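Local coordinates for DUF596 domain-containing protein (Neisseria meningitidis, PDB 2O5H) that is of unknown function but belongs to the DUF596 family and, in the crystal, pairs with a second copy through an interchain disulfide, at the interface of chains A and B. Residues are numbered along the deposited sequence; one frame, centred on the assembly and turned at random. Chains: chain A/B, Hypothetical protein.

Contact 1: the interface of chains A and B. Residues chain A 22, 26, 29-30; chain B 22, 26-27, 30, 32.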
ATOM      1  N   GLU A  22      -8.128  10.330   9.776  1.00 36.39           N
ATOM      2  CA  GLU A  22      -6.809   9.785  10.014  1.00 37.06           C
ATOM      3  C   GLU A  22      -6.347   8.967   8.795  1.00 35.91           C
ATOM      4  O   GLU A  22      -5.173   9.054   8.363  1.00 36.06           O
ATOM      5  CB  GLU A  22      -6.881   8.895  11.250  1.00 38.44           C
ATOM      6  CG  GLU A  22      -5.610   8.852  12.074  1.00 44.43           C
ATOM      7  CD  GLU A  22      -5.318   7.451  12.590  1.00 50.54           C
ATOM      8  OE1 GLU A  22      -6.223   6.874  13.257  1.00 52.54           O
ATOM      9  OE2 GLU A  22      -4.193   6.932  12.315  1.00 51.57           O
ATOM     10  N   PHE A  26      -3.267   9.924   6.306  1.00 32.69           N
ATOM     11  CA  PHE A  26      -2.195   8.947   6.063  1.00 32.67           C
ATOM     12  C   PHE A  26      -1.974   8.704   4.556  1.00 33.19           C
ATOM     13  O   PHE A  26      -0.871   8.842   4.079  1.00 33.15           O
ATOM     14  CB  PHE A  26      -2.460   7.613   6.787  1.00 32.88           C
ATOM     15  CG  PHE A  26      -1.456   6.502   6.447  1.00 34.11           C
ATOM     16  CD1 PHE A  26      -0.104   6.620   6.842  1.00 33.33           C
ATOM     17  CD2 PHE A  26      -1.876   5.348   5.764  1.00 36.15           C
ATOM     18  CE1 PHE A  26       0.827   5.607   6.527  1.00 36.91           C
ATOM     19  CE2 PHE A  26      -0.947   4.316   5.464  1.00 34.11           C
ATOM     20  CZ  PHE A  26       0.406   4.458   5.850  1.00 35.66           C
ATOM     21  N   ASN A  29      -0.688  11.778   2.649  1.00 32.91           N
ATOM     22  CA  ASN A  29       0.719  12.045   2.963  1.00 32.63           C
ATOM     23  C   ASN A  29       1.717  11.248   2.135  1.00 32.86           C
ATOM     24  O   ASN A  29       2.726  11.780   1.716  1.00 32.43           O
ATOM     25  CB  ASN A  29       1.038  11.848   4.440  1.00 33.00           C
ATOM     26  CG  ASN A  29       2.409  12.395   4.802  1.00 33.39           C
ATOM     27  OD1 ASN A  29       2.645  13.596   4.716  1.00 33.17           O
ATOM     28  ND2 ASN A  29       3.336  11.510   5.161  1.00 34.62           N
ATOM     29  N   TYR A  30       1.421   9.982   1.887  1.00 32.85           N
ATOM     30  CA  TYR A  30       2.373   9.104   1.219  1.00 33.10           C
ATOM     31  C   TYR A  30       2.010   8.769  -0.214  1.00 33.19           C
ATOM     32  O   TYR A  30       2.723   8.008  -0.873  1.00 31.62           O
ATOM     33  CB  TYR A  30       2.550   7.817   2.036  1.00 33.75           C
ATOM     34  CG  TYR A  30       3.236   8.102   3.360  1.00 33.91           C
ATOM     35  CD1 TYR A  30       4.584   8.478   3.403  1.00 34.91           C
ATOM     36  CD2 TYR A  30       2.532   8.024   4.542  1.00 34.95           C
ATOM     37  CE1 TYR A  30       5.217   8.774   4.617  1.00 35.58           C
ATOM     38  CE2 TYR A  30       3.145   8.309   5.767  1.00 35.23           C
ATOM     39  CZ  TYR A  30       4.484   8.684   5.793  1.00 33.73           C
ATOM     40  OH  TYR A  30       5.087   8.962   6.995  1.00 32.98           O
TER
ATOM     41  N   GLU B  22       8.715  10.444  12.179  1.00 39.34           N
ATOM     42  CA  GLU B  22       7.493  10.785  11.492  1.00 39.84           C
ATOM     43  C   GLU B  22       6.927   9.569  10.770  1.00 38.48           C
ATOM     44  O   GLU B  22       5.745   9.232  10.938  1.00 37.37           O
ATOM     45  CB  GLU B  22       7.800  11.906  10.496  1.00 40.92           C
ATOM     46  CG  GLU B  22       6.679  12.248   9.582  1.00 44.87           C
ATOM     47  CD  GLU B  22       6.643  13.721   9.272  1.00 51.88           C
ATOM     48  OE1 GLU B  22       6.747  14.519  10.229  1.00 56.23           O
ATOM     49  OE2 GLU B  22       6.500  14.090   8.084  1.00 54.91           O
ATOM     50  N   PHE B  26       3.311   7.604  11.830  1.00 37.82           N
ATOM     51  CA  PHE B  26       2.264   7.292  10.848  1.00 38.31           C
ATOM     52  C   PHE B  26       2.015   5.773  10.683  1.00 38.27           C
ATOM     53  O   PHE B  26       0.862   5.331  10.756  1.00 37.75           O
ATOM     54  CB  PHE B  26       2.619   7.851   9.471  1.00 38.97           C
ATOM     55  CG  PHE B  26       2.101   9.237   9.215  1.00 40.80           C
ATOM     56  CD1 PHE B  26       2.985  10.286   9.009  1.00 39.39           C
ATOM     57  CD2 PHE B  26       0.722   9.475   9.115  1.00 42.15           C
ATOM     58  CE1 PHE B  26       2.497  11.589   8.743  1.00 44.32           C
ATOM     59  CE2 PHE B  26       0.221  10.766   8.848  1.00 44.11           C
ATOM     60  CZ  PHE B  26       1.113  11.822   8.657  1.00 41.41           C
ATOM     61  N   THR B  27       3.074   4.992  10.428  1.00 38.23           N
ATOM     62  CA  THR B  27       2.890   3.598   9.943  1.00 38.05           C
ATOM     63  C   THR B  27       2.655   2.586  11.065  1.00 39.17           C
ATOM     64  O   THR B  27       2.046   1.541  10.830  1.00 39.18           O
ATOM     65  CB  THR B  27       4.090   3.056   9.133  1.00 38.11           C
ATOM     66  OG1 THR B  27       5.272   3.106   9.953  1.00 36.64           O
ATOM     67  CG2 THR B  27       4.303   3.844   7.834  1.00 36.35           C
ATOM     68  N   TYR B  30      -0.835   1.004  11.501  1.00 37.64           N
ATOM     69  CA  TYR B  30      -1.501   0.277  10.438  1.00 37.32           C
ATOM     70  C   TYR B  30      -0.920  -1.108  10.299  1.00 37.21           C
ATOM     71  O   TYR B  30       0.118  -1.412  10.898  1.00 38.08           O
ATOM     72  CB  TYR B  30      -1.375   1.044   9.127  1.00 35.80           C
ATOM     73  CG  TYR B  30      -2.161   2.328   9.147  1.00 35.76           C
ATOM     74  CD1 TYR B  30      -3.575   2.308   9.022  1.00 35.95           C
ATOM     75  CD2 TYR B  30      -1.534   3.555   9.283  1.00 33.14           C
ATOM     76  CE1 TYR B  30      -4.324   3.465   9.046  1.00 35.79           C
ATOM     77  CE2 TYR B  30      -2.302   4.756   9.320  1.00 33.79           C
ATOM     78  CZ  TYR B  30      -3.678   4.692   9.186  1.00 35.71           C
ATOM     79  OH  TYR B  30      -4.447   5.817   9.181  1.00 33.79           O
ATOM     80  N   LEU B  32       0.638  -2.736   7.633  1.00 33.44           N
ATOM     81  CA  LEU B  32       1.093  -2.592   6.246  1.00 32.91           C
ATOM     82  C   LEU B  32       2.028  -3.693   5.843  1.00 32.99           C
ATOM     83  O   LEU B  32       2.978  -3.961   6.570  1.00 32.76           O
ATOM     84  CB  LEU B  32       1.811  -1.260   6.035  1.00 32.78           C
ATOM     85  CG  LEU B  32       1.007  -0.037   6.434  1.00 32.70           C
ATOM     86  CD1 LEU B  32       1.975   1.137   6.493  1.00 36.24           C
ATOM     87  CD2 LEU B  32      -0.187   0.202   5.483  1.00 34.90           C
TER
HETATM   88  O   HOH W   1      -1.139   7.288  11.638  1.00 50.12           O
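A:Glu22 and B:Phe26 meet through water 1, which lies 2.9 Å from the backbone carbonyl O of B:Phe26 and 3.1 Å from the carboxylate OE2 of A:Glu22. The same OE2 sits 3.3 Å from the phenol OH of B:Tyr30, a near approach and not counted as a hydrogen bond. The larger part of the patch is aromatic. A:Phe26 stacks on B:Tyr30 with centroids 4.3 Å apart and planes 24° from parallel; the overlap is displaced, since B:Tyr30 CE2 lies above the rim of the phenylalanine ring, 3.5 Å from A:Phe26 CG. With CG anti to the backbone N (chi1 174°), A:Phe26 reaches out from helix 20-30 and also meets B:Phe26 CD2 at its in-plane edge. Its far end, CZ, touches the methyl CD1 of B:Leu32 at 3.7 Å. A second aromatic pair is edge-to-face, planes 84° apart: the CE2 and OH edge of A:Tyr30 points at the B:Phe26 ring, CE2 3.7 Å from CG, with B:Phe26 CB in the plane of the tyrosine. The amide of A:Asn29 lies nearly flat against the face of the B:Phe26 ring, toward the rim, with ND2 3.7 Å from CE1, the two side chains crossing at about a right angle. This patch of the A/B interface thus packs helix 20-30 of chain A against the end of helix 10-27 and the following loop of chain B, probably steadying the disulfide-linked pair seen in the crystal.

Contact 2: the interface of chains A and B. Residues chain A 30, 32-33, 36; chain B 36, 39-40.
A:Cys36 and B:Cys36 supply the covalent link: their SG atoms are 2.1 Å apart, the length of a disulfide, and the bond joins the two copies of the protein directly. Both cysteines lie in helix 34-41 of their own chain and adopt nearly the same first torsion, SG anti to the carbonyl carbon (chi1 -63° in A:Cys36 and -67° in B:Cys36), which directs each sulfur toward the other chain. The equivalent residue is therefore used on both sides, although the interface as a whole departs from exact two-fold symmetry and the other contacts of this patch pair different residues.

Apolar packing flanks the disulfide. The methyl CD2 of A:Leu32 rests 3.7 Å from CB of B:Ser39, and the leucine side chain runs alongside B:Thr40, pointing the same way. A:Pro33 extends this surface: its ring carbon CD lies 3.8 Å from the hydroxyl OG of B:Ser39, a van der Waals contact in which the hydroxyl borders the pyrrolidine ring. Farther from the disulfide, B:Thr40 covers one face of the A:Tyr30 ring. Its CB stands 3.9 Å above the ring plane, displaced toward the rim, while the backbone O of B:Thr40 approaches CD1 of the same ring.

A polar connection runs through water to backbone carbonyls. Water 2 bridges the two chains, lying 2.7 Å from the carbonyl O of A:Tyr30 and 2.9 Å from the carbonyl O of B:Ser39.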
ATOM      1  N   TYR A  30       1.421   9.982   1.887  1.00 32.85           N
ATOM      2  CA  TYR A  30       2.373   9.104   1.219  1.00 33.10           C
ATOM      3  C   TYR A  30       2.010   8.769  -0.214  1.00 33.19           C
ATOM      4  O   TYR A  30       2.723   8.008  -0.873  1.00 31.62           O
ATOM      5  CB  TYR A  30       2.550   7.817   2.036  1.00 33.75           C
ATOM      6  CG  TYR A  30       3.236   8.102   3.360  1.00 33.91           C
ATOM      7  CD1 TYR A  30       4.584   8.478   3.403  1.00 34.91           C
ATOM      8  CD2 TYR A  30       2.532   8.024   4.542  1.00 34.95           C
ATOM      9  CE1 TYR A  30       5.217   8.774   4.617  1.00 35.58           C
ATOM     10  CE2 TYR A  30       3.145   8.309   5.767  1.00 35.23           C
ATOM     11  CZ  TYR A  30       4.484   8.684   5.793  1.00 33.73           C
ATOM     12  OH  TYR A  30       5.087   8.962   6.995  1.00 32.98           O
ATOM     13  N   LEU A  32      -0.296   6.865  -1.607  1.00 32.84           N
ATOM     14  CA  LEU A  32      -0.309   5.400  -1.647  1.00 34.25           C
ATOM     15  C   LEU A  32      -1.184   4.854  -2.795  1.00 34.59           C
ATOM     16  O   LEU A  32      -2.242   5.409  -3.064  1.00 34.77           O
ATOM     17  CB  LEU A  32      -0.834   4.862  -0.286  1.00 35.91           C
ATOM     18  CG  LEU A  32       0.137   5.092   0.898  1.00 34.59           C
ATOM     19  CD1 LEU A  32      -0.474   4.514   2.186  1.00 40.50           C
ATOM     20  CD2 LEU A  32       1.488   4.435   0.589  1.00 36.19           C
ATOM     21  N   PRO A  33      -0.722   3.772  -3.486  1.00 34.44           N
ATOM     22  CA  PRO A  33      -1.522   3.060  -4.527  1.00 34.14           C
ATOM     23  C   PRO A  33      -2.752   2.427  -3.908  1.00 33.83           C
ATOM     24  O   PRO A  33      -2.822   2.321  -2.687  1.00 34.14           O
ATOM     25  CB  PRO A  33      -0.567   1.996  -5.066  1.00 33.88           C
ATOM     26  CG  PRO A  33       0.446   1.826  -3.949  1.00 35.52           C
ATOM     27  CD  PRO A  33       0.617   3.189  -3.331  1.00 33.91           C
ATOM     28  N   CYS A  36      -2.521  -0.217  -1.287  1.00 32.42           N
ATOM     29  CA  CYS A  36      -2.147   0.235   0.069  1.00 32.68           C
ATOM     30  C   CYS A  36      -3.293   0.945   0.772  1.00 32.04           C
ATOM     31  O   CYS A  36      -3.280   1.050   2.004  1.00 32.58           O
ATOM     32  CB  CYS A  36      -0.852   1.090   0.054  1.00 32.13           C
ATOM     33  SG  CYS A  36       0.580   0.157  -0.507  1.00 36.11           S
TER
ATOM     34  N   CYS B  36       3.924  -1.963   0.886  1.00 33.70           N
ATOM     35  CA  CYS B  36       3.430  -0.658   1.330  1.00 34.05           C
ATOM     36  C   CYS B  36       4.411   0.233   2.119  1.00 33.98           C
ATOM     37  O   CYS B  36       4.398   1.463   1.969  1.00 32.65           O
ATOM     38  CB  CYS B  36       2.093  -0.809   2.070  1.00 35.05           C
ATOM     39  SG  CYS B  36       0.755  -1.379   0.941  1.00 37.65           S
ATOM     40  N   SER B  39       6.342   1.738  -0.463  1.00 35.28           N
ATOM     41  CA  SER B  39       5.637   2.871  -1.059  1.00 35.78           C
ATOM     42  C   SER B  39       5.760   4.103  -0.189  1.00 35.80           C
ATOM     43  O   SER B  39       5.767   5.206  -0.722  1.00 36.42           O
ATOM     44  CB  SER B  39       4.136   2.590  -1.299  1.00 35.35           C
ATOM     45  OG  SER B  39       3.944   1.690  -2.370  1.00 37.64           O
ATOM     46  N   THR B  40       5.807   3.937   1.129  1.00 35.45           N
ATOM     47  CA  THR B  40       5.847   5.096   2.019  1.00 36.37           C
ATOM     48  C   THR B  40       7.194   5.865   1.940  1.00 37.11           C
ATOM     49  O   THR B  40       7.225   7.083   2.132  1.00 36.35           O
ATOM     50  CB  THR B  40       5.558   4.738   3.497  1.00 37.12           C
ATOM     51  OG1 THR B  40       6.636   3.971   4.025  1.00 42.08           O
ATOM     52  CG2 THR B  40       4.297   3.915   3.631  1.00 33.94           C
TER
HETATM   53  O   HOH W   2       3.665   6.140  -2.551  1.00 35.88           O

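The C-alpha centres of contact 1 and contact 2 are about 9 Å apart, so the two are neighbouring patches of one continuous interface. A:Tyr30, at the end of helix 20-30, belongs to both: its phenol end serves contact 1, whereas its other flank and backbone carbonyl serve contact 2. Chain A thereby passes from an aromatic cluster to a covalent crosslink within a few residues. Contact 2 fixes the chains to each other, and contact 1 adds packing that would be expected to limit pivoting about the disulfide. Because the interface is not an exact two-fold, a residue need not make the same contacts in both chains.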